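Long-range contacts in putative periplasmic protein (Wolinella succinogenes, PDB 3KN3), which probably serves as a periplasmic substrate-binding protein, possibly for tungstate uptake, with a pocket between two alpha/beta domains that can hold glutathione: residues D85-G90 with M189-E194; V115-R120 with S146-A151; E6-T11 with D54-F59. All coordinates share one frame; numbering follows the deposited sequence.

Contact 1: D85-G90 with M189-E194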
loop_
_atom_site.group_PDB
_atom_site.type_symbol
_atom_site.label_atom_id
_atom_site.label_comp_id
_atom_site.label_asym_id
_atom_site.label_seq_id
_atom_site.Cartn_x
_atom_site.Cartn_y
_atom_site.Cartn_z
ATOM N N ASP A 85 0.681 2.318 6.168
ATOM C CA ASP A 85 -0.395 3.271 5.912
ATOM C C ASP A 85 0.110 4.556 5.273
ATOM O O ASP A 85 1.265 4.936 5.452
ATOM C CB ASP A 85 -1.109 3.623 7.221
ATOM C CG ASP A 85 -0.166 4.232 8.256
ATOM O OD1 ASP A 85 0.985 3.753 8.379
ATOM O OD2 ASP A 85 -0.580 5.187 8.952
ATOM N N PHE A 86 -0.767 5.229 4.538
ATOM C CA PHE A 86 -0.444 6.525 3.949
ATOM C C PHE A 86 -0.643 7.691 4.931
ATOM O O PHE A 86 -1.568 7.695 5.748
ATOM C CB PHE A 86 -1.284 6.769 2.694
ATOM C CG PHE A 86 -1.096 5.732 1.619
ATOM C CD1 PHE A 86 -1.975 4.659 1.506
ATOM C CD2 PHE A 86 -0.045 5.834 0.711
ATOM C CE1 PHE A 86 -1.815 3.707 0.504
ATOM C CE2 PHE A 86 0.127 4.881 -0.284
ATOM C CZ PHE A 86 -0.762 3.813 -0.389
ATOM N N VAL A 87 0.221 8.695 4.824
ATOM C CA VAL A 87 0.112 9.882 5.650
ATOM C C VAL A 87 0.207 11.161 4.819
ATOM O O VAL A 87 0.708 11.154 3.700
ATOM C CB VAL A 87 1.173 9.884 6.761
ATOM C CG1 VAL A 87 0.937 8.702 7.710
ATOM C CG2 VAL A 87 2.584 9.833 6.167
ATOM N N ILE A 88 -0.307 12.254 5.364
ATOM C CA ILE A 88 -0.224 13.542 4.702
ATOM C C ILE A 88 0.903 14.312 5.381
ATOM O O ILE A 88 0.957 14.378 6.606
ATOM C CB ILE A 88 -1.562 14.334 4.784
ATOM C CG1 ILE A 88 -2.557 13.858 3.727
ATOM C CG2 ILE A 88 -1.323 15.798 4.518
ATOM C CD1 ILE A 88 -3.069 12.504 3.933
ATOM N N ILE A 89 1.816 14.865 4.591
ATOM C CA ILE A 89 2.971 15.571 5.143
ATOM C C ILE A 89 3.100 16.981 4.578
ATOM O O ILE A 89 2.542 17.298 3.527
ATOM C CB ILE A 89 4.285 14.805 4.901
ATOM C CG1 ILE A 89 4.655 14.810 3.419
ATOM C CG2 ILE A 89 4.171 13.379 5.422
ATOM C CD1 ILE A 89 6.001 14.152 3.124
ATOM N N GLY A 90 3.826 17.820 5.309
ATOM C CA GLY A 90 4.023 19.212 4.975
ATOM C C GLY A 90 4.896 19.822 6.056
ATOM O O GLY A 90 5.237 19.146 7.022
HETATM N N MSE A 189 10.098 18.396 6.661
HETATM C CA MSE A 189 8.777 17.817 6.458
HETATM C C MSE A 189 8.321 16.966 7.643
HETATM O O MSE A 189 9.114 16.263 8.269
HETATM C CB MSE A 189 8.780 16.969 5.193
HETATM C CG MSE A 189 7.674 17.302 4.226
HETATM SE SE MSE A 189 7.645 19.164 3.596
HETATM C CE MSE A 189 6.560 18.829 2.012
ATOM N N VAL A 190 7.027 17.021 7.933
ATOM C CA VAL A 190 6.503 16.377 9.119
ATOM C C VAL A 190 5.099 15.805 8.880
ATOM O O VAL A 190 4.325 16.356 8.092
ATOM C CB VAL A 190 6.500 17.386 10.274
ATOM C CG1 VAL A 190 5.097 17.884 10.562
ATOM C CG2 VAL A 190 7.125 16.776 11.487
ATOM N N ILE A 191 4.775 14.686 9.534
ATOM C CA ILE A 191 3.422 14.136 9.427
ATOM C C ILE A 191 2.422 15.119 9.982
ATOM O O ILE A 191 2.550 15.601 11.112
ATOM C CB ILE A 191 3.219 12.809 10.157
ATOM C CG1 ILE A 191 4.032 11.703 9.490
ATOM C CG2 ILE A 191 1.727 12.432 10.149
ATOM C CD1 ILE A 191 3.820 10.361 10.123
ATOM N N VAL A 192 1.406 15.380 9.178
ATOM C CA VAL A 192 0.509 16.498 9.389
ATOM C C VAL A 192 -0.906 15.938 9.484
ATOM O O VAL A 192 -1.826 16.611 9.926
ATOM C CB VAL A 192 0.680 17.511 8.215
ATOM C CG1 VAL A 192 -0.636 17.866 7.569
ATOM C CG2 VAL A 192 1.456 18.746 8.672
ATOM N N LEU A 193 -1.059 14.673 9.100
ATOM C CA LEU A 193 -2.349 14.011 9.195
ATOM C C LEU A 193 -2.222 12.498 8.986
ATOM O O LEU A 193 -1.608 12.056 8.023
ATOM C CB LEU A 193 -3.307 14.630 8.181
ATOM C CG LEU A 193 -4.800 14.395 8.384
ATOM C CD1 LEU A 193 -5.594 15.457 7.666
ATOM C CD2 LEU A 193 -5.155 13.022 7.875
ATOM N N GLU A 194 -2.808 11.708 9.888
ATOM C CA GLU A 194 -2.685 10.252 9.839
ATOM C C GLU A 194 -3.821 9.559 10.600
ATOM O O GLU A 194 -4.514 10.183 11.385
ATOM C CB GLU A 194 -1.330 9.824 10.417
ATOM C CG GLU A 194 -1.114 10.252 11.874
ATOM C CD GLU A 194 0.232 9.797 12.465
ATOM O OE1 GLU A 194 0.808 10.550 13.280
ATOM O OE2 GLU A 194 0.716 8.698 12.128
#
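V87 meets segment 189-194 with both methyls. V87 CG1 packs on CB of E194 at 3.7 Å, and V87 CG2 lies 4.1 Å from CG1 of I191, whose side chain crosses it at about a right angle. The polar end of E194 is held elsewhere, in a salt bridge to R173. At I88 the backbone does most of the work. I88 N donates to L193 O at 3.0 Å. I88 O takes V192 N at 2.8 Å and, weakly, L193 N. Two residues, V192 and L193, thus stand opposite the single I88, a classic beta bulge. It sits on the antiparallel pair at one edge of the five-stranded sheet in this periplasmic binding protein fold. The side chain of I88 spans the bulge: I88 CG2 lies 3.7 Å from CG1 of V192, and I88 CB packs on CB of L193. Helix 103-113 covers this side. I89 turns to the other face. Its CG1 stands between the backbone N and the carbonyl carbon (chi1 69°), and I89 CD1 ends 3.7 Å from CG of selenomethionine M189. G90 closes the ladder with a pair of backbone bonds to V190, and the selenium of M189 lies 3.7 Å from G90 C.

Contact 2: V115-R120 with S146-A151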
loop_
_atom_site.group_PDB
_atom_site.type_symbol
_atom_site.label_atom_id
_atom_site.label_comp_id
_atom_site.label_asym_id
_atom_site.label_seq_id
_atom_site.Cartn_x
_atom_site.Cartn_y
_atom_site.Cartn_z
ATOM N N VAL A 115 -4.419 25.622 -0.511
ATOM C CA VAL A 115 -3.027 25.335 -0.177
ATOM C C VAL A 115 -2.409 24.399 -1.224
ATOM O O VAL A 115 -3.090 23.574 -1.836
ATOM C CB VAL A 115 -2.855 24.729 1.233
ATOM C CG1 VAL A 115 -3.703 25.490 2.239
ATOM C CG2 VAL A 115 -3.244 23.293 1.217
ATOM N N LYS A 116 -1.117 24.545 -1.437
ATOM C CA LYS A 116 -0.453 23.781 -2.470
ATOM C C LYS A 116 -0.486 22.299 -2.123
ATOM O O LYS A 116 -0.107 21.893 -1.031
ATOM C CB LYS A 116 0.987 24.272 -2.672
ATOM C CG LYS A 116 1.772 23.501 -3.705
ATOM C CD LYS A 116 1.378 23.865 -5.142
ATOM C CE LYS A 116 1.496 25.363 -5.455
ATOM N NZ LYS A 116 2.849 25.962 -5.230
ATOM N N PHE A 117 -0.957 21.500 -3.067
ATOM C CA PHE A 117 -0.930 20.070 -2.917
ATOM C C PHE A 117 -0.270 19.416 -4.125
ATOM O O PHE A 117 -0.698 19.607 -5.259
ATOM C CB PHE A 117 -2.341 19.512 -2.724
ATOM C CG PHE A 117 -2.350 18.051 -2.433
ATOM C CD1 PHE A 117 -2.397 17.595 -1.133
ATOM C CD2 PHE A 117 -2.233 17.125 -3.461
ATOM C CE1 PHE A 117 -2.377 16.239 -0.864
ATOM C CE2 PHE A 117 -2.208 15.775 -3.195
ATOM C CZ PHE A 117 -2.275 15.335 -1.892
ATOM N N VAL A 118 0.752 18.612 -3.866
ATOM C CA VAL A 118 1.500 17.957 -4.926
ATOM C C VAL A 118 1.126 16.490 -5.119
ATOM O O VAL A 118 1.306 15.665 -4.235
ATOM C CB VAL A 118 3.011 18.050 -4.674
ATOM C CG1 VAL A 118 3.785 17.470 -5.873
ATOM C CG2 VAL A 118 3.408 19.505 -4.390
ATOM N N SER A 119 0.629 16.172 -6.302
ATOM C CA SER A 119 0.267 14.810 -6.641
ATOM C C SER A 119 1.416 14.125 -7.394
ATOM O O SER A 119 2.185 14.782 -8.116
ATOM C CB SER A 119 -1.000 14.824 -7.499
ATOM O OG SER A 119 -1.220 13.577 -8.120
ATOM N N ARG A 120 1.526 12.809 -7.224
ATOM C CA ARG A 120 2.503 12.018 -7.970
ATOM C C ARG A 120 2.296 12.226 -9.461
ATOM O O ARG A 120 3.256 12.313 -10.213
ATOM C CB ARG A 120 2.387 10.517 -7.640
ATOM C CG ARG A 120 2.967 10.107 -6.300
ATOM C CD ARG A 120 4.475 10.042 -6.320
ATOM N NE ARG A 120 4.977 9.011 -7.233
ATOM C CZ ARG A 120 5.211 7.746 -6.885
ATOM N NH1 ARG A 120 4.985 7.325 -5.646
ATOM N NH2 ARG A 120 5.674 6.892 -7.783
ATOM N N SER A 146 -5.777 25.603 -9.481
ATOM C CA SER A 146 -4.450 26.196 -9.562
ATOM C C SER A 146 -3.489 25.624 -8.509
ATOM O O SER A 146 -2.291 25.485 -8.773
ATOM C CB SER A 146 -4.515 27.722 -9.506
ATOM O OG SER A 146 -5.162 28.191 -8.337
ATOM N N TRP A 147 -4.023 25.256 -7.341
ATOM C CA TRP A 147 -3.194 24.785 -6.215
ATOM C C TRP A 147 -2.842 23.290 -6.278
ATOM O O TRP A 147 -2.018 22.803 -5.509
ATOM C CB TRP A 147 -3.889 25.098 -4.879
ATOM C CG TRP A 147 -5.312 24.660 -4.888
ATOM C CD1 TRP A 147 -6.384 25.392 -5.282
ATOM C CD2 TRP A 147 -5.815 23.364 -4.539
ATOM N NE1 TRP A 147 -7.525 24.645 -5.188
ATOM C CE2 TRP A 147 -7.203 23.393 -4.727
ATOM C CE3 TRP A 147 -5.226 22.188 -4.067
ATOM C CZ2 TRP A 147 -8.012 22.298 -4.467
ATOM C CZ3 TRP A 147 -6.033 21.099 -3.811
ATOM C CH2 TRP A 147 -7.408 21.161 -4.012
ATOM N N TYR A 148 -3.474 22.574 -7.200
ATOM C CA TYR A 148 -3.275 21.136 -7.339
ATOM C C TYR A 148 -2.265 20.825 -8.455
ATOM O O TYR A 148 -2.581 20.891 -9.635
ATOM C CB TYR A 148 -4.629 20.447 -7.584
ATOM C CG TYR A 148 -4.559 18.944 -7.648
ATOM C CD1 TYR A 148 -4.556 18.270 -8.868
ATOM C CD2 TYR A 148 -4.499 18.195 -6.488
ATOM C CE1 TYR A 148 -4.484 16.876 -8.918
ATOM C CE2 TYR A 148 -4.433 16.824 -6.523
ATOM C CZ TYR A 148 -4.425 16.159 -7.731
ATOM O OH TYR A 148 -4.357 14.778 -7.717
ATOM N N ILE A 149 -1.047 20.488 -8.058
ATOM C CA ILE A 149 0.057 20.263 -8.976
ATOM C C ILE A 149 0.363 18.754 -9.145
ATOM O O ILE A 149 0.440 18.007 -8.164
ATOM C CB ILE A 149 1.321 21.055 -8.522
ATOM C CG1 ILE A 149 1.228 22.508 -8.979
ATOM C CG2 ILE A 149 2.609 20.469 -9.111
ATOM C CD1 ILE A 149 0.067 23.263 -8.385
ATOM N N GLU A 150 0.513 18.322 -10.397
ATOM C CA GLU A 150 0.922 16.955 -10.728
ATOM C C GLU A 150 2.399 16.937 -11.138
ATOM O O GLU A 150 2.771 17.472 -12.176
ATOM C CB GLU A 150 0.042 16.384 -11.844
ATOM C CG GLU A 150 -1.360 17.000 -11.896
ATOM C CD GLU A 150 -2.444 16.007 -12.298
ATOM O OE1 GLU A 150 -3.343 16.384 -13.083
ATOM O OE2 GLU A 150 -2.398 14.851 -11.829
ATOM N N ALA A 151 3.232 16.331 -10.303
ATOM C CA ALA A 151 4.677 16.273 -10.518
ATOM C C ALA A 151 5.114 15.307 -11.628
ATOM O O ALA A 151 6.041 15.597 -12.384
ATOM C CB ALA A 151 5.376 15.905 -9.223
#
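F117 and Y148 both carry CG anti to the backbone N (chi1 -174° and -176°). Their rings leave the sheet on the same face and lie side by side, with F117 CD2 3.8 Å from Y148 CE2. The tyrosine ring reaches along the strand to S119. Y148 OH stands 3.4 Å from S119 CB, and CZ also touches this carbon. E130 of helix 125-138 holds both polar ends, bonding Y148 OH through OE2 and S119 OG through OE1. W134 of that helix meets both aromatic rings edge-to-face. W147 has CG between its backbone N and carbonyl carbon (chi1 49°). This sets W147 CE3 3.4 Å from O of V115 and brings the ring edge to CB of F117.

The two strands run parallel and are joined by helix 125-138, a beta-alpha-beta unit of the binding-protein fold. Strand 148-150 is the outer one within this chain. Four backbone hydrogen bonds tie the pair. F117 gives its N-H to W147 O and receives that of I149. S119 N donates to I149 O at 2.6 Å, and A151 N to S119 O at 2.9 Å.

On the other face, the bent chain of K116 brings K116 CD to within 3.5 Å of I149 CD1. Further along, V118 CG1 packs on A151 CB at 4.0 Å. R120, just after strand 117-119, binds glutathione in a crystal structure of this protein. Its NE is hydrogen-bonded to Q153 O and its NH2 forms a salt bridge with D122.

Contact 3: E6-T11 with D54-F59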
loop_
_atom_site.group_PDB
_atom_site.type_symbol
_atom_site.label_atom_id
_atom_site.label_comp_id
_atom_site.label_asym_id
_atom_site.label_seq_id
_atom_site.Cartn_x
_atom_site.Cartn_y
_atom_site.Cartn_z
ATOM N N GLU A 6 7.369 -26.173 1.865
ATOM C CA GLU A 6 7.389 -24.794 1.432
ATOM C C GLU A 6 6.092 -24.387 0.759
ATOM O O GLU A 6 5.259 -25.220 0.404
ATOM C CB GLU A 6 8.569 -24.542 0.501
ATOM C CG GLU A 6 8.434 -25.230 -0.833
ATOM C CD GLU A 6 9.732 -25.227 -1.628
ATOM O OE1 GLU A 6 10.708 -25.885 -1.189
ATOM O OE2 GLU A 6 9.768 -24.574 -2.695
ATOM N N LEU A 7 5.923 -23.082 0.611
ATOM C CA LEU A 7 4.773 -22.519 -0.061
ATOM C C LEU A 7 5.298 -21.527 -1.105
ATOM O O LEU A 7 6.115 -20.667 -0.786
ATOM C CB LEU A 7 3.871 -21.817 0.949
ATOM C CG LEU A 7 2.634 -21.212 0.280
ATOM C CD1 LEU A 7 1.624 -22.290 -0.053
ATOM C CD2 LEU A 7 2.018 -20.156 1.159
ATOM N N ARG A 8 4.848 -21.664 -2.349
ATOM C CA ARG A 8 5.404 -20.863 -3.436
ATOM C C ARG A 8 4.550 -19.658 -3.721
ATOM O O ARG A 8 3.349 -19.775 -3.964
ATOM C CB ARG A 8 5.574 -21.696 -4.711
ATOM C CG ARG A 8 6.682 -22.708 -4.626
ATOM C CD ARG A 8 6.467 -23.844 -5.613
ATOM N NE ARG A 8 7.672 -24.658 -5.735
ATOM C CZ ARG A 8 7.954 -25.707 -4.968
ATOM N NH1 ARG A 8 7.105 -26.089 -4.028
ATOM N NH2 ARG A 8 9.085 -26.381 -5.152
HETATM N N MSE A 9 5.189 -18.494 -3.727
HETATM C CA MSE A 9 4.461 -17.245 -3.829
HETATM C C MSE A 9 4.977 -16.349 -4.941
HETATM O O MSE A 9 6.182 -16.175 -5.108
HETATM C CB MSE A 9 4.556 -16.511 -2.503
HETATM C CG MSE A 9 4.328 -15.012 -2.584
HETATM SE SE MSE A 9 4.294 -14.168 -0.799
HETATM C CE MSE A 9 3.917 -15.785 0.273
ATOM N N ALA A 10 4.050 -15.781 -5.697
ATOM C CA ALA A 10 4.393 -14.742 -6.644
ATOM C C ALA A 10 3.983 -13.409 -6.041
ATOM O O ALA A 10 2.811 -13.198 -5.731
ATOM C CB ALA A 10 3.696 -14.969 -7.972
ATOM N N THR A 11 4.949 -12.515 -5.860
ATOM C CA THR A 11 4.645 -11.189 -5.366
ATOM C C THR A 11 5.214 -10.089 -6.262
ATOM O O THR A 11 5.739 -10.334 -7.355
ATOM C CB THR A 11 5.137 -10.957 -3.924
ATOM O OG1 THR A 11 4.587 -9.727 -3.445
ATOM C CG2 THR A 11 6.665 -10.856 -3.872
ATOM N N ASP A 54 1.871 -21.500 -11.778
ATOM C CA ASP A 54 3.285 -21.500 -11.387
ATOM C C ASP A 54 3.503 -21.352 -9.879
ATOM O O ASP A 54 4.566 -21.687 -9.348
ATOM C CB ASP A 54 4.029 -20.372 -12.100
ATOM C CG ASP A 54 4.089 -20.573 -13.615
ATOM O OD1 ASP A 54 4.195 -21.734 -14.052
ATOM O OD2 ASP A 54 4.036 -19.575 -14.362
ATOM N N VAL A 55 2.516 -20.805 -9.187
ATOM C CA VAL A 55 2.665 -20.641 -7.757
ATOM C C VAL A 55 1.442 -21.143 -7.004
ATOM O O VAL A 55 0.454 -21.553 -7.608
ATOM C CB VAL A 55 2.975 -19.193 -7.385
ATOM C CG1 VAL A 55 4.377 -18.820 -7.847
ATOM C CG2 VAL A 55 1.928 -18.251 -7.968
ATOM N N ASP A 56 1.528 -21.126 -5.681
ATOM C CA ASP A 56 0.409 -21.537 -4.849
ATOM C C ASP A 56 -0.443 -20.333 -4.476
ATOM O O ASP A 56 -1.666 -20.426 -4.445
ATOM C CB ASP A 56 0.920 -22.251 -3.603
ATOM C CG ASP A 56 1.901 -23.379 -3.940
ATOM O OD1 ASP A 56 1.548 -24.238 -4.792
ATOM O OD2 ASP A 56 3.019 -23.395 -3.359
ATOM N N VAL A 57 0.218 -19.207 -4.204
ATOM C CA VAL A 57 -0.456 -17.964 -3.847
ATOM C C VAL A 57 0.185 -16.756 -4.500
ATOM O O VAL A 57 1.343 -16.782 -4.896
ATOM C CB VAL A 57 -0.456 -17.677 -2.321
ATOM C CG1 VAL A 57 -1.275 -18.694 -1.585
ATOM C CG2 VAL A 57 0.971 -17.609 -1.795
ATOM N N VAL A 58 -0.594 -15.683 -4.527
ATOM C CA VAL A 58 -0.252 -14.444 -5.187
ATOM C C VAL A 58 -0.396 -13.321 -4.148
ATOM O O VAL A 58 -1.287 -13.363 -3.297
ATOM C CB VAL A 58 -1.183 -14.252 -6.417
ATOM C CG1 VAL A 58 -1.738 -12.871 -6.470
ATOM C CG2 VAL A 58 -0.453 -14.614 -7.706
ATOM N N PHE A 59 0.498 -12.343 -4.181
ATOM C CA PHE A 59 0.528 -11.331 -3.131
ATOM C C PHE A 59 0.816 -9.963 -3.716
ATOM O O PHE A 59 1.963 -9.643 -4.024
ATOM C CB PHE A 59 1.588 -11.681 -2.105
ATOM C CG PHE A 59 1.492 -10.898 -0.838
ATOM C CD1 PHE A 59 0.264 -10.492 -0.348
ATOM C CD2 PHE A 59 2.631 -10.578 -0.120
ATOM C CE1 PHE A 59 0.170 -9.773 0.855
ATOM C CE2 PHE A 59 2.549 -9.861 1.076
ATOM C CZ PHE A 59 1.312 -9.464 1.567
#
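D56 turns its carboxylate across R8, and D56 OD2 takes R8 N at 2.7 Å. The donor reaches the anti side of this oxygen, 20° out of the carboxylate plane. D56 OD1 accepts from D217 N. In return, R8 O accepts from both D56 N and V57 N. The guanidinium of R8 extends away, and one of its faces lies under E6 OE2. L7 comes obliquely to D56, with L7 CD1 3.6 Å from D56 CB. An alanine at D56 would probably leave the N-H of R8 without this acceptor and D217 N without its bond to OD1.

Selenomethionine M9 runs alongside F59, both pointing the same way. M9 SE is 3.9 Å from F59 CB and 5.1 Å from the ring centroid, an oblique Met-aromatic contact. M9 CB packs on V57 CG2, while A10 CB meets V55 CG2 at 3.7 Å. T11 holds OG1 anti to the backbone N (chi1 -170°), and T11 OG1 donates to F59 O at 2.7 Å. The parallel strands belong to the central sheet of one of the two lobes of this periplasmic binding protein. A10 N donates to V57 O, and F59 N to A10 O. The side-chain bonds of D56 and T11 add to this ladder at its two ends, around an apolar middle.

How the contacts relate
Contacts 1 and 2 belong to the same five-stranded sheet and occupy its two outer strand pairs, one antiparallel and one parallel. Their centres lie 15 Å apart. Contact 3 lies in the sheet on the other side of the chain's centre, about 33 Å from contact 1 between centres. Contacts 1 and 3 are mostly buried, while contact 2 is only partly so. Contact 1 relies on aliphatic groups around a bulge. Contact 2 adds aromatic rings and a glutamate from the connecting helix. Contact 3 alone uses side-chain-to-backbone hydrogen bonds between its two segments. Contact 2 includes a glutathione-binding residue, R120; contact 3 ends beside two others, T12 and Y203.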